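Local coordinates for putative Lipoprotein (Clostridium perfringens, PDB 5J7R) that is of unknown function but, as a putative lipoprotein carrying a sporulation and spore germination domain, probably acts at the cell envelope, at residues 108-113 and 144-149; 129-134 and 149-154; 100-105 and 140-145; 62-67 and 79-84; 94-99 and 134-139. All coordinates share one frame; numbering follows the deposited sequence.

Contact 1 of 5, residues 108-113 and 144-149; sequences TKEQAT and GNFDIS
E110, near the start of helix 107-121, reaches out to the loop at N145 and F146; this helix is the connecting helix of a beta-alpha-beta crossover between the parallel strands 92-97 and 129-134. Its OE1 accepts from the backbone N of N145 at 2.7 Å through the syn lone pair, and the bond is bent, 132° at the hydrogen. With CG anti to the backbone N (chi1 -177°) and the rest of the chain extended, the carboxylate stands well clear of the helix. The same OE1 lies 3.1 Å from F146 N and 3.4 Å from F146 CD1, at the edge of the ring, whose plane is nearly perpendicular to the carboxylate. The next residue, Q111, brings its CB to 3.7 Å from F146 CZ in an oblique approach, while its NE2 is hydrogen-bonded to E115.

Behind this first shell, E110 OE2 accepts from the backbone N of G143, so both oxygens of a buried carboxylate hold peptide N-H groups of one loop; this would probably favour the charged form. S141 OG braces the same loop, bonded to G144 N and F146 O. L114 and I157 pack on F146. On the helix side, K109 forms a salt bridge with D32 of the second subunit, so the helix that carries E110 also lies at the subunit interface. Beyond F146 the loop makes an Asx turn: S149 N donates to D147 OD1 at 3.1 Å, arriving from above the carboxylate plane.

Contact 2 of 5, residues 129-134 and 149-154; sequences KINILV and SKPFGK
A single antiparallel bridge, the hydrogen-bonded pair I130 and F152, lays the C-terminal loop against strand 129-134, on the edge left over once strand 92-97 has taken the other. I130 N donates to F152 O at 2.9 Å and F152 N returns the bond to I130 O, also 2.9 Å. I130 O takes a further CA-H contact from P151 CA at 3.4 Å.

The side chains of the bridged pair meet as well. F152 places CG between its backbone N and carbonyl carbon (chi1 62°), and the ring turns back over the strand. I130 CG1 then sits over one face in a CH-pi contact, 4.0 Å from the centroid and displaced toward the rim at CZ. I132 CD1 comes in at the ring edge, 4.3 Å from CZ. I118 of helix 107-121 touches both I130 and F152, so the ring belongs to the layer between sheet and helix. N131 and P151 run side by side, N131 CG 4.2 Å from P151 CG, and I92 of the next strand also touches both. Here a single antiparallel bridge and a CH-pi contact join the C-terminal loop to the edge strand of the beta-alpha-beta unit.

Contact 3 of 5, residues 100-105 and 140-145; sequences EAIVNM and DSLGGN
L142 O is approached by three groups of the loop 100-105: the backbone N of V103 gives it a weak hydrogen bond of 3.2 Å, I102 CA points a C-H at it, and I102 CG2 lies 3.5 Å away. V103 also meets G143, whose CA directs a C-H almost straight at V103 O over 3.3 Å. Further along, M105 N donates weakly to G143 O at 3.4 Å, and N145 ND2 reaches M105 O at 2.8 Å, a bond weakened by its bend (125° at the hydrogen).

The apolar part gathers around L142. Its CD2 touches I102 CG1 at 4.1 Å, the two side chains crossing at about a right angle, and A101 CB approaches the same methyl. M105, a selenomethionine, stretches out with CG anti to its carbonyl carbon (chi1 -58°), running past G143 CA so that CE ends near L142 CB. M105 CB sits 3.9 Å from G143 CA, close over a residue with no side chain.

These loops lead into helix 107-121 and away from strand 129-134. Their polar links are weak bonds and C-H···O contacts, which implies that close backbone fit and the leucine's packing carry much of the attachment.

Contact 4 of 5, residues 62-67 and 79-84; sequences ALIQGP and KDTKLL
This is an apolar contact between the last turn of helix 51-65 and the chain leading into strand 83-89, centred on I64, which meets K79, T81 and L83. No hydrogen bond crosses it. I64 points its two branches at different parts of the other segment. CG2, anti to the backbone N, presses on carbonyl oxygens: T81 O at 3.3 Å and K79 O at 3.9 Å. CG1 is anti to the carbonyl carbon instead (chi1 -67°), and CD1 beyond it reaches T81 CG2 at 4.1 Å and L83 CB at 4.2 Å. The side chains of I64 and T81 cross at about a right angle. The threonine hydroxyl has a separate task: OG1 is hydrogen-bonded to P78 O, within the same loop.

At the surface the contact thins out. The aliphatic part of K79 passes the helix end, with CD 4.4 Å from Q65 O. G66 is the first residue to leave helical backbone angles, with a positive phi of 91°; its N makes weak bonds to L63 O, 3.1 Å, and to A62 O.

Around this contact, L77 adds to the cover of I64, and A101 packs on T81 from the loop after strand 92-97. A62 and L63 of the same helix end face the second subunit, meeting its L29 and Y30. L83 packs between Q57, I60 and Q61 of helix 51-65 and I95 and L97 of strand 92-97, which sets the helix against the sheet.

Contact 5 of 5, residues 94-99 and 134-139; sequences IINLSK and VDNQMV
Strand 92-97 and strand 129-134 part company at L97 and V134, a parallel bridge at the end of the beta-alpha-beta pair, and V134 at once begins a type I' turn that runs to Q137.

The backbone bonds come first. D135 N donates to L97 O at 2.8 Å, nearly along the C=O axis and close to straight (163°). V134 CA adds a C-H contact to the same oxygen at 3.2 Å, so two neighbouring residues grip L97 O. Inside the turn, V134 and Q137 bond to each other in both directions: V134 N to Q137 O and Q137 N to V134 O, each 2.9 Å. D135 and N136, the two central residues, both have positive phi, as the type I' turn requires.

One side chain bonds across. N96 holds CG anti to its backbone N (chi1 -175°), and OD1 accepts from N136 N at 2.9 Å, with the donor well to one side of the amide C=O direction (115° at OD1). The ND2 of the same amide is bonded to S85 OG of strand 83-89, so N96 links the turn to the strand on its other flank and its amide is fixed at both ends.

The apolar part belongs to V134, on the same face of the sheet as L97. Here I102 packs on it from the loop that leads to helix 107-121. V134 CG1, anti to the backbone N, lies against the residues just past the neighbouring strand, 3.8 Å from K99 CA and 3.6 Å from S98 O.

Contact 4 closes first along the chain; the other four follow, and contacts 2, 3 and 5 cross one another, while contact 1 crosses 2 and 5. Contacts 2, 4 and 5 reach the same three-stranded sheet, strand 92-97 lying between 83-89 and 129-134. Contacts 1 and 3 share G144 and N145, their centres about 7 Å apart, while contacts 2 and 4 lie about 18 Å apart between centres. V134 belongs to contacts 2 and 5 and meets I102 and L142 of contact 3. Contacts 1, 2, 3 and 5 hold the chain after strand 129-134 against the beta-alpha-beta unit; contacts 1 and 4, and K154 of contact 2, also meet the second subunit.

Contact 1 of 5, residues 108-113 and 144-149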
# COMPACT_ATOMS: atom_id res chain seq x y z
N THR A 108 17.06 -22.49 20.06
CA THR A 108 17.33 -21.05 20.16
C THR A 108 17.19 -20.38 18.79
O THR A 108 16.67 -19.28 18.70
CB THR A 108 18.70 -20.74 20.83
OG1 THR A 108 19.75 -21.37 20.09
CG2 THR A 108 18.69 -21.24 22.27
N LYS A 109 17.63 -21.06 17.72
CA LYS A 109 17.54 -20.52 16.36
C LYS A 109 16.08 -20.51 15.91
O LYS A 109 15.60 -19.51 15.35
CB LYS A 109 18.40 -21.34 15.39
CG LYS A 109 18.48 -20.88 13.97
CD LYS A 109 19.32 -19.62 13.81
CE LYS A 109 19.11 -19.00 12.39
NZ LYS A 109 20.12 -17.98 11.95
N GLU A 110 15.36 -21.61 16.16
CA GLU A 110 13.96 -21.71 15.77
C GLU A 110 13.11 -20.68 16.50
O GLU A 110 12.18 -20.12 15.92
CB GLU A 110 13.40 -23.12 16.02
CG GLU A 110 11.95 -23.28 15.56
CD GLU A 110 11.38 -24.67 15.73
OE1 GLU A 110 11.87 -25.39 16.61
OE2 GLU A 110 10.42 -25.05 15.00
N GLN A 111 13.43 -20.41 17.76
CA GLN A 111 12.66 -19.42 18.52
C GLN A 111 12.88 -18.02 17.95
O GLN A 111 11.96 -17.21 17.93
CB GLN A 111 13.01 -19.46 20.01
CG GLN A 111 12.19 -18.48 20.83
CD GLN A 111 12.42 -18.59 22.32
OE1 GLN A 111 13.02 -19.55 22.81
NE2 GLN A 111 11.94 -17.59 23.06
N ALA A 112 14.10 -17.74 17.48
CA ALA A 112 14.42 -16.44 16.89
C ALA A 112 13.66 -16.27 15.58
O ALA A 112 13.17 -15.19 15.27
CB ALA A 112 15.91 -16.30 16.66
N THR A 113 13.55 -17.36 14.82
CA THR A 113 12.82 -17.35 13.56
C THR A 113 11.36 -16.99 13.77
O THR A 113 10.85 -16.08 13.12
CB THR A 113 12.91 -18.72 12.86
OG1 THR A 113 14.25 -18.95 12.44
CG2 THR A 113 11.99 -18.77 11.63
N GLY A 144 11.63 -28.31 14.60
CA GLY A 144 11.49 -29.50 15.42
C GLY A 144 11.21 -29.18 16.89
O GLY A 144 10.63 -30.00 17.61
N ASN A 145 11.57 -27.98 17.34
CA ASN A 145 11.38 -27.60 18.76
C ASN A 145 10.14 -26.79 19.13
O ASN A 145 9.91 -26.53 20.31
CB ASN A 145 12.60 -26.81 19.24
CG ASN A 145 13.93 -27.48 18.88
OD1 ASN A 145 14.27 -28.48 19.49
ND2 ASN A 145 14.72 -26.89 17.96
N PHE A 146 9.35 -26.36 18.15
CA PHE A 146 8.16 -25.57 18.42
C PHE A 146 6.95 -26.04 17.64
O PHE A 146 7.03 -26.36 16.46
CB PHE A 146 8.42 -24.08 18.15
CG PHE A 146 9.29 -23.43 19.19
CD1 PHE A 146 10.67 -23.46 19.08
CD2 PHE A 146 8.71 -22.80 20.29
CE1 PHE A 146 11.46 -22.87 20.05
CE2 PHE A 146 9.50 -22.21 21.26
CZ PHE A 146 10.88 -22.24 21.14
N ASP A 147 5.81 -26.07 18.34
CA ASP A 147 4.55 -26.51 17.77
C ASP A 147 3.85 -25.34 17.07
O ASP A 147 3.43 -24.37 17.72
CB ASP A 147 3.65 -27.07 18.89
CG ASP A 147 2.36 -27.69 18.36
OD1 ASP A 147 2.19 -27.80 17.13
OD2 ASP A 147 1.51 -28.08 19.20
N ILE A 148 3.75 -25.43 15.75
CA ILE A 148 3.07 -24.39 14.92
C ILE A 148 1.84 -25.00 14.23
O ILE A 148 1.51 -24.66 13.09
CB ILE A 148 4.01 -23.70 13.91
CG1 ILE A 148 4.65 -24.69 12.96
CG2 ILE A 148 5.12 -22.97 14.68
CD1 ILE A 148 5.31 -24.01 11.78
N SER A 149 1.17 -25.89 14.95
CA SER A 149 -0.01 -26.58 14.46
C SER A 149 -1.22 -25.65 14.35
O SER A 149 -2.08 -25.85 13.48
CB SER A 149 -0.35 -27.75 15.39
OG SER A 149 -1.48 -28.47 14.95

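Contact 2 of 5, residues 129-134 and 149-154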
# COMPACT_ATOMS: atom_id res chain seq x y z
N LYS A 129 -1.74 -12.37 15.09
CA LYS A 129 -1.24 -13.74 15.11
C LYS A 129 -0.84 -14.20 13.72
O LYS A 129 -1.22 -13.60 12.71
CB LYS A 129 -2.32 -14.69 15.64
CG LYS A 129 -2.81 -14.36 17.03
CD LYS A 129 -3.82 -15.38 17.53
CE LYS A 129 -4.23 -15.04 18.95
NZ LYS A 129 -5.28 -15.93 19.52
N ILE A 130 -0.04 -15.27 13.67
CA ILE A 130 0.39 -15.84 12.40
C ILE A 130 0.10 -17.34 12.41
O ILE A 130 0.12 -17.98 13.46
CB ILE A 130 1.88 -15.59 12.07
CG1 ILE A 130 2.81 -16.40 12.99
CG2 ILE A 130 2.18 -14.09 12.12
CD1 ILE A 130 4.28 -16.26 12.66
N ASN A 131 -0.18 -17.86 11.23
CA ASN A 131 -0.46 -19.26 11.05
C ASN A 131 0.44 -19.67 9.89
O ASN A 131 0.18 -19.32 8.74
CB ASN A 131 -1.93 -19.46 10.71
CG ASN A 131 -2.31 -20.93 10.56
OD1 ASN A 131 -1.59 -21.82 10.98
ND2 ASN A 131 -3.46 -21.17 9.96
N ILE A 132 1.51 -20.39 10.20
CA ILE A 132 2.45 -20.85 9.19
C ILE A 132 1.99 -22.19 8.64
O ILE A 132 1.64 -23.08 9.39
CB ILE A 132 3.88 -20.96 9.74
CG1 ILE A 132 4.34 -19.59 10.24
CG2 ILE A 132 4.81 -21.51 8.65
CD1 ILE A 132 5.70 -19.54 10.88
N LEU A 133 1.99 -22.29 7.31
CA LEU A 133 1.60 -23.50 6.60
C LEU A 133 2.72 -23.83 5.65
O LEU A 133 3.49 -22.95 5.26
CB LEU A 133 0.33 -23.30 5.76
CG LEU A 133 -0.97 -22.81 6.38
CD1 LEU A 133 -2.05 -22.77 5.31
CD2 LEU A 133 -1.40 -23.68 7.53
N VAL A 134 2.81 -25.09 5.27
CA VAL A 134 3.82 -25.56 4.35
C VAL A 134 3.08 -26.32 3.26
O VAL A 134 2.30 -27.22 3.56
CB VAL A 134 4.85 -26.45 5.06
CG1 VAL A 134 5.88 -26.98 4.07
CG2 VAL A 134 5.53 -25.67 6.18
N SER A 149 1.17 -25.89 14.95
CA SER A 149 -0.01 -26.58 14.46
C SER A 149 -1.22 -25.65 14.35
O SER A 149 -2.08 -25.85 13.48
CB SER A 149 -0.35 -27.75 15.39
OG SER A 149 -1.48 -28.47 14.95
N LYS A 150 -1.28 -24.63 15.21
CA LYS A 150 -2.39 -23.68 15.20
C LYS A 150 -1.85 -22.24 15.12
O LYS A 150 -0.63 -22.03 15.11
CB LYS A 150 -3.26 -23.92 16.46
CG LYS A 150 -3.58 -25.40 16.67
CD LYS A 150 -4.41 -25.64 17.92
CE LYS A 150 -4.53 -27.11 18.26
NZ LYS A 150 -5.17 -27.40 19.58
N PRO A 151 -2.74 -21.24 14.98
CA PRO A 151 -2.26 -19.85 14.94
C PRO A 151 -1.64 -19.44 16.27
O PRO A 151 -2.04 -19.97 17.31
CB PRO A 151 -3.54 -19.04 14.67
CG PRO A 151 -4.47 -20.00 14.01
CD PRO A 151 -4.17 -21.33 14.64
N PHE A 152 -0.68 -18.52 16.24
CA PHE A 152 -0.00 -18.07 17.47
C PHE A 152 0.54 -16.66 17.37
O PHE A 152 0.82 -16.16 16.28
CB PHE A 152 1.14 -19.04 17.84
CG PHE A 152 2.23 -19.13 16.80
CD1 PHE A 152 2.11 -19.99 15.73
CD2 PHE A 152 3.37 -18.36 16.91
CE1 PHE A 152 3.10 -20.07 14.76
CE2 PHE A 152 4.37 -18.44 15.95
CZ PHE A 152 4.23 -19.29 14.87
N GLY A 153 0.67 -16.02 18.53
CA GLY A 153 1.20 -14.66 18.65
C GLY A 153 2.48 -14.72 19.47
O GLY A 153 2.97 -15.81 19.77
N LYS A 154 3.02 -13.56 19.82
CA LYS A 154 4.27 -13.46 20.61
C LYS A 154 4.13 -14.19 21.95
O LYS A 154 4.97 -15.02 22.30
CB LYS A 154 4.63 -11.99 20.87
CG LYS A 154 5.98 -11.77 21.59
CD LYS A 154 7.20 -12.04 20.74
CE LYS A 154 7.39 -11.02 19.64
NZ LYS A 154 8.59 -11.30 18.80

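Contact 3 of 5, residues 100-105 and 140-145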
# COMPACT_ATOMS: atom_id res chain seq x y z
N GLU A 100 11.02 -26.21 1.55
CA GLU A 100 12.39 -25.78 1.89
C GLU A 100 12.49 -25.09 3.26
O GLU A 100 13.57 -25.04 3.84
CB GLU A 100 12.98 -24.85 0.81
CG GLU A 100 13.32 -25.52 -0.52
CD GLU A 100 12.12 -25.99 -1.32
OE1 GLU A 100 12.31 -26.89 -2.16
OE2 GLU A 100 10.99 -25.48 -1.12
N ALA A 101 11.38 -24.57 3.77
CA ALA A 101 11.37 -23.90 5.07
C ALA A 101 11.58 -24.86 6.24
O ALA A 101 12.00 -24.44 7.31
CB ALA A 101 10.07 -23.13 5.26
N ILE A 102 11.27 -26.14 6.03
CA ILE A 102 11.41 -27.16 7.07
C ILE A 102 12.83 -27.72 7.03
O ILE A 102 13.21 -28.40 6.07
CB ILE A 102 10.38 -28.30 6.91
CG1 ILE A 102 8.95 -27.73 6.99
CG2 ILE A 102 10.58 -29.36 7.99
CD1 ILE A 102 7.85 -28.75 6.77
N VAL A 103 13.61 -27.42 8.07
CA VAL A 103 15.00 -27.89 8.21
C VAL A 103 15.27 -28.15 9.69
O VAL A 103 14.46 -27.80 10.54
CB VAL A 103 16.04 -26.87 7.68
CG1 VAL A 103 15.91 -26.70 6.17
CG2 VAL A 103 15.91 -25.52 8.38
N ASN A 104 16.39 -28.79 9.98
CA ASN A 104 16.77 -29.06 11.37
C ASN A 104 17.32 -27.81 11.99
O ASN A 104 18.33 -27.31 11.50
CB ASN A 104 17.90 -30.09 11.46
CG ASN A 104 17.43 -31.49 11.19
OD1 ASN A 104 16.32 -31.70 10.71
ND2 ASN A 104 18.27 -32.46 11.50
N MSE A 105 16.74 -27.37 13.10
CA MSE A 105 17.20 -26.16 13.80
C MSE A 105 17.29 -26.36 15.29
O MSE A 105 16.59 -27.20 15.86
CB MSE A 105 16.22 -25.00 13.65
CG MSE A 105 15.89 -24.56 12.22
SE MSE A 105 14.56 -23.09 12.29
CE MSE A 105 13.85 -23.27 10.46
N ASP A 140 3.41 -29.53 12.04
CA ASP A 140 3.68 -29.56 13.46
C ASP A 140 4.84 -28.63 13.84
O ASP A 140 4.76 -27.96 14.86
CB ASP A 140 3.96 -31.00 13.95
CG ASP A 140 2.80 -31.95 13.68
OD1 ASP A 140 1.76 -31.52 13.13
OD2 ASP A 140 2.93 -33.15 14.02
N SER A 141 5.88 -28.56 13.01
CA SER A 141 7.05 -27.71 13.32
C SER A 141 7.98 -27.46 12.13
O SER A 141 8.06 -28.27 11.21
CB SER A 141 7.87 -28.40 14.43
OG SER A 141 8.97 -27.60 14.85
N LEU A 142 8.68 -26.32 12.15
CA LEU A 142 9.65 -25.99 11.10
C LEU A 142 11.01 -26.58 11.43
O LEU A 142 11.62 -27.25 10.60
CB LEU A 142 9.83 -24.48 10.94
CG LEU A 142 8.70 -23.67 10.33
CD1 LEU A 142 9.12 -22.21 10.29
CD2 LEU A 142 8.36 -24.17 8.94
N GLY A 143 11.47 -26.30 12.65
CA GLY A 143 12.77 -26.76 13.14
C GLY A 143 12.76 -28.02 13.95
O GLY A 143 13.76 -28.70 14.00
N GLY A 144 11.63 -28.31 14.60
CA GLY A 144 11.49 -29.50 15.42
C GLY A 144 11.21 -29.18 16.89
O GLY A 144 10.63 -30.00 17.61
N ASN A 145 11.57 -27.98 17.34
CA ASN A 145 11.38 -27.60 18.76
C ASN A 145 10.14 -26.79 19.13
O ASN A 145 9.91 -26.53 20.31
CB ASN A 145 12.60 -26.81 19.24
CG ASN A 145 13.93 -27.48 18.88
OD1 ASN A 145 14.27 -28.48 19.49
ND2 ASN A 145 14.72 -26.89 17.96

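Contact 4 of 5, residues 62-67 and 79-84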
# COMPACT_ATOMS: atom_id res chain seq x y z
N ALA A 62 10.92 -10.21 1.95
CA ALA A 62 12.12 -9.52 2.39
C ALA A 62 12.88 -10.33 3.46
O ALA A 62 14.11 -10.34 3.46
CB ALA A 62 11.80 -8.13 2.90
N LEU A 63 12.16 -11.00 4.34
CA LEU A 63 12.78 -11.85 5.37
C LEU A 63 13.49 -13.04 4.73
O LEU A 63 14.58 -13.40 5.14
CB LEU A 63 11.75 -12.35 6.40
CG LEU A 63 11.10 -11.32 7.31
CD1 LEU A 63 10.03 -11.97 8.17
CD2 LEU A 63 12.13 -10.63 8.20
N ILE A 64 12.86 -13.64 3.73
CA ILE A 64 13.43 -14.78 3.01
C ILE A 64 14.70 -14.38 2.27
O ILE A 64 15.64 -15.16 2.21
CB ILE A 64 12.42 -15.39 2.02
CG1 ILE A 64 11.26 -16.03 2.80
CG2 ILE A 64 13.08 -16.46 1.16
CD1 ILE A 64 10.09 -16.45 1.93
N GLN A 65 14.73 -13.18 1.70
CA GLN A 65 15.93 -12.70 1.01
C GLN A 65 17.12 -12.60 1.96
O GLN A 65 18.27 -12.68 1.53
CB GLN A 65 15.69 -11.36 0.32
CG GLN A 65 14.73 -11.46 -0.87
CD GLN A 65 14.37 -10.10 -1.45
OE1 GLN A 65 15.05 -9.11 -1.21
NE2 GLN A 65 13.29 -10.05 -2.24
N GLY A 66 16.84 -12.43 3.26
CA GLY A 66 17.88 -12.35 4.27
C GLY A 66 18.40 -10.96 4.57
O GLY A 66 18.06 -9.99 3.90
N PRO A 67 19.24 -10.86 5.61
CA PRO A 67 19.82 -9.58 6.01
C PRO A 67 20.91 -9.11 5.06
O PRO A 67 21.45 -9.92 4.30
CB PRO A 67 20.40 -9.87 7.39
CG PRO A 67 20.76 -11.31 7.34
CD PRO A 67 19.73 -11.97 6.45
N LYS A 79 17.44 -19.65 2.46
CA LYS A 79 17.41 -18.79 1.28
C LYS A 79 16.56 -19.34 0.13
O LYS A 79 15.91 -18.58 -0.59
CB LYS A 79 18.83 -18.44 0.84
CG LYS A 79 18.84 -17.39 -0.28
CD LYS A 79 19.99 -16.40 -0.14
CE LYS A 79 20.17 -15.51 -1.36
NZ LYS A 79 21.37 -14.65 -1.26
N ASP A 80 16.56 -20.67 -0.03
CA ASP A 80 15.78 -21.32 -1.08
C ASP A 80 14.26 -21.40 -0.77
O ASP A 80 13.49 -21.85 -1.62
CB ASP A 80 16.34 -22.71 -1.47
CG ASP A 80 16.44 -23.68 -0.30
OD1 ASP A 80 16.13 -23.30 0.85
OD2 ASP A 80 16.86 -24.83 -0.53
N THR A 81 13.86 -20.96 0.42
CA THR A 81 12.44 -20.94 0.81
C THR A 81 11.67 -20.07 -0.17
O THR A 81 12.17 -19.06 -0.66
CB THR A 81 12.22 -20.37 2.23
OG1 THR A 81 12.96 -21.15 3.18
CG2 THR A 81 10.74 -20.39 2.63
N LYS A 82 10.44 -20.46 -0.44
CA LYS A 82 9.60 -19.74 -1.36
C LYS A 82 8.26 -19.47 -0.73
O LYS A 82 7.69 -20.35 -0.10
CB LYS A 82 9.40 -20.57 -2.61
CG LYS A 82 10.70 -20.86 -3.37
CD LYS A 82 10.43 -21.67 -4.63
CE LYS A 82 11.68 -22.27 -5.24
NZ LYS A 82 11.42 -22.91 -6.56
N LEU A 83 7.76 -18.25 -0.92
CA LEU A 83 6.46 -17.88 -0.39
C LEU A 83 5.39 -18.33 -1.40
O LEU A 83 5.31 -17.79 -2.50
CB LEU A 83 6.41 -16.37 -0.16
CG LEU A 83 5.10 -15.81 0.40
CD1 LEU A 83 4.76 -16.43 1.74
CD2 LEU A 83 5.22 -14.32 0.54
N LEU A 84 4.59 -19.32 -1.04
CA LEU A 84 3.55 -19.83 -1.93
C LEU A 84 2.37 -18.88 -1.96
O LEU A 84 1.82 -18.60 -3.03
CB LEU A 84 3.11 -21.23 -1.50
CG LEU A 84 4.21 -22.30 -1.54
CD1 LEU A 84 3.67 -23.61 -0.99
CD2 LEU A 84 4.77 -22.50 -2.94

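Contact 5 of 5, residues 94-99 and 134-139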
# COMPACT_ATOMS: atom_id res chain seq x y z
N ILE A 94 -1.92 -15.80 7.36
CA ILE A 94 -1.67 -17.16 6.91
C ILE A 94 -0.47 -17.08 5.99
O ILE A 94 -0.58 -16.64 4.84
CB ILE A 94 -2.84 -17.74 6.12
CG1 ILE A 94 -4.09 -17.73 6.93
CG2 ILE A 94 -2.62 -19.20 5.80
CD1 ILE A 94 -5.31 -17.96 6.09
N ILE A 95 0.68 -17.51 6.50
CA ILE A 95 1.92 -17.48 5.75
C ILE A 95 2.18 -18.89 5.24
O ILE A 95 2.58 -19.76 5.99
CB ILE A 95 3.08 -17.00 6.64
CG1 ILE A 95 2.72 -15.66 7.27
CG2 ILE A 95 4.37 -16.92 5.84
CD1 ILE A 95 3.70 -15.17 8.31
N ASN A 96 1.96 -19.07 3.94
CA ASN A 96 2.12 -20.36 3.31
C ASN A 96 3.48 -20.47 2.63
O ASN A 96 3.72 -19.83 1.61
CB ASN A 96 1.00 -20.55 2.30
CG ASN A 96 1.00 -21.91 1.67
OD1 ASN A 96 1.55 -22.87 2.22
ND2 ASN A 96 0.35 -22.03 0.52
N LEU A 97 4.35 -21.31 3.19
CA LEU A 97 5.71 -21.49 2.69
C LEU A 97 5.88 -22.83 1.99
O LEU A 97 5.02 -23.69 2.08
CB LEU A 97 6.70 -21.41 3.86
CG LEU A 97 6.63 -20.14 4.72
CD1 LEU A 97 7.54 -20.26 5.93
CD2 LEU A 97 6.95 -18.88 3.92
N SER A 98 6.99 -22.98 1.27
CA SER A 98 7.30 -24.22 0.57
C SER A 98 8.00 -25.18 1.53
O SER A 98 8.34 -24.81 2.66
CB SER A 98 8.20 -23.94 -0.63
OG SER A 98 9.43 -23.36 -0.23
N LYS A 99 8.23 -26.41 1.07
CA LYS A 99 8.91 -27.46 1.85
C LYS A 99 10.33 -27.07 2.31
O LYS A 99 10.80 -27.54 3.35
CB LYS A 99 8.95 -28.74 1.01
CG LYS A 99 9.62 -29.95 1.63
CD LYS A 99 9.73 -31.08 0.61
CE LYS A 99 10.28 -32.39 1.17
NZ LYS A 99 10.08 -33.53 0.22
N VAL A 134 2.81 -25.09 5.27
CA VAL A 134 3.82 -25.56 4.35
C VAL A 134 3.08 -26.32 3.26
O VAL A 134 2.30 -27.22 3.56
CB VAL A 134 4.85 -26.45 5.06
CG1 VAL A 134 5.88 -26.98 4.07
CG2 VAL A 134 5.53 -25.67 6.18
N ASP A 135 3.31 -25.92 2.01
CA ASP A 135 2.66 -26.55 0.84
C ASP A 135 1.14 -26.59 0.99
O ASP A 135 0.51 -27.62 0.77
CB ASP A 135 3.21 -27.96 0.61
CG ASP A 135 2.71 -28.58 -0.70
OD1 ASP A 135 2.11 -27.88 -1.54
OD2 ASP A 135 2.94 -29.78 -0.90
N ASN A 136 0.58 -25.44 1.39
CA ASN A 136 -0.86 -25.25 1.59
C ASN A 136 -1.45 -26.12 2.70
O ASN A 136 -2.67 -26.16 2.86
CB ASN A 136 -1.63 -25.49 0.28
CG ASN A 136 -2.97 -24.78 0.26
OD1 ASN A 136 -3.30 -24.02 1.17
ND2 ASN A 136 -3.74 -25.00 -0.80
N GLN A 137 -0.61 -26.80 3.47
CA GLN A 137 -1.09 -27.69 4.56
C GLN A 137 -0.52 -27.36 5.92
O GLN A 137 0.47 -26.65 6.04
CB GLN A 137 -0.75 -29.16 4.23
CG GLN A 137 -1.31 -29.67 2.90
CD GLN A 137 -0.79 -31.05 2.50
OE1 GLN A 137 -0.06 -31.71 3.25
NE2 GLN A 137 -1.17 -31.49 1.32
N MSE A 138 -1.17 -27.91 6.94
CA MSE A 138 -0.75 -27.71 8.32
C MSE A 138 0.49 -28.49 8.62
O MSE A 138 0.69 -29.55 8.05
CB MSE A 138 -1.87 -28.30 9.21
CG MSE A 138 -1.64 -28.06 10.71
SE MSE A 138 -1.19 -29.84 11.42
CE MSE A 138 -2.93 -30.13 12.25
N VAL A 139 1.32 -27.96 9.52
CA VAL A 139 2.56 -28.63 9.95
C VAL A 139 2.79 -28.50 11.46
O VAL A 139 2.40 -27.50 12.08
CB VAL A 139 3.81 -28.12 9.20
CG1 VAL A 139 3.79 -28.61 7.77
CG2 VAL A 139 3.91 -26.60 9.27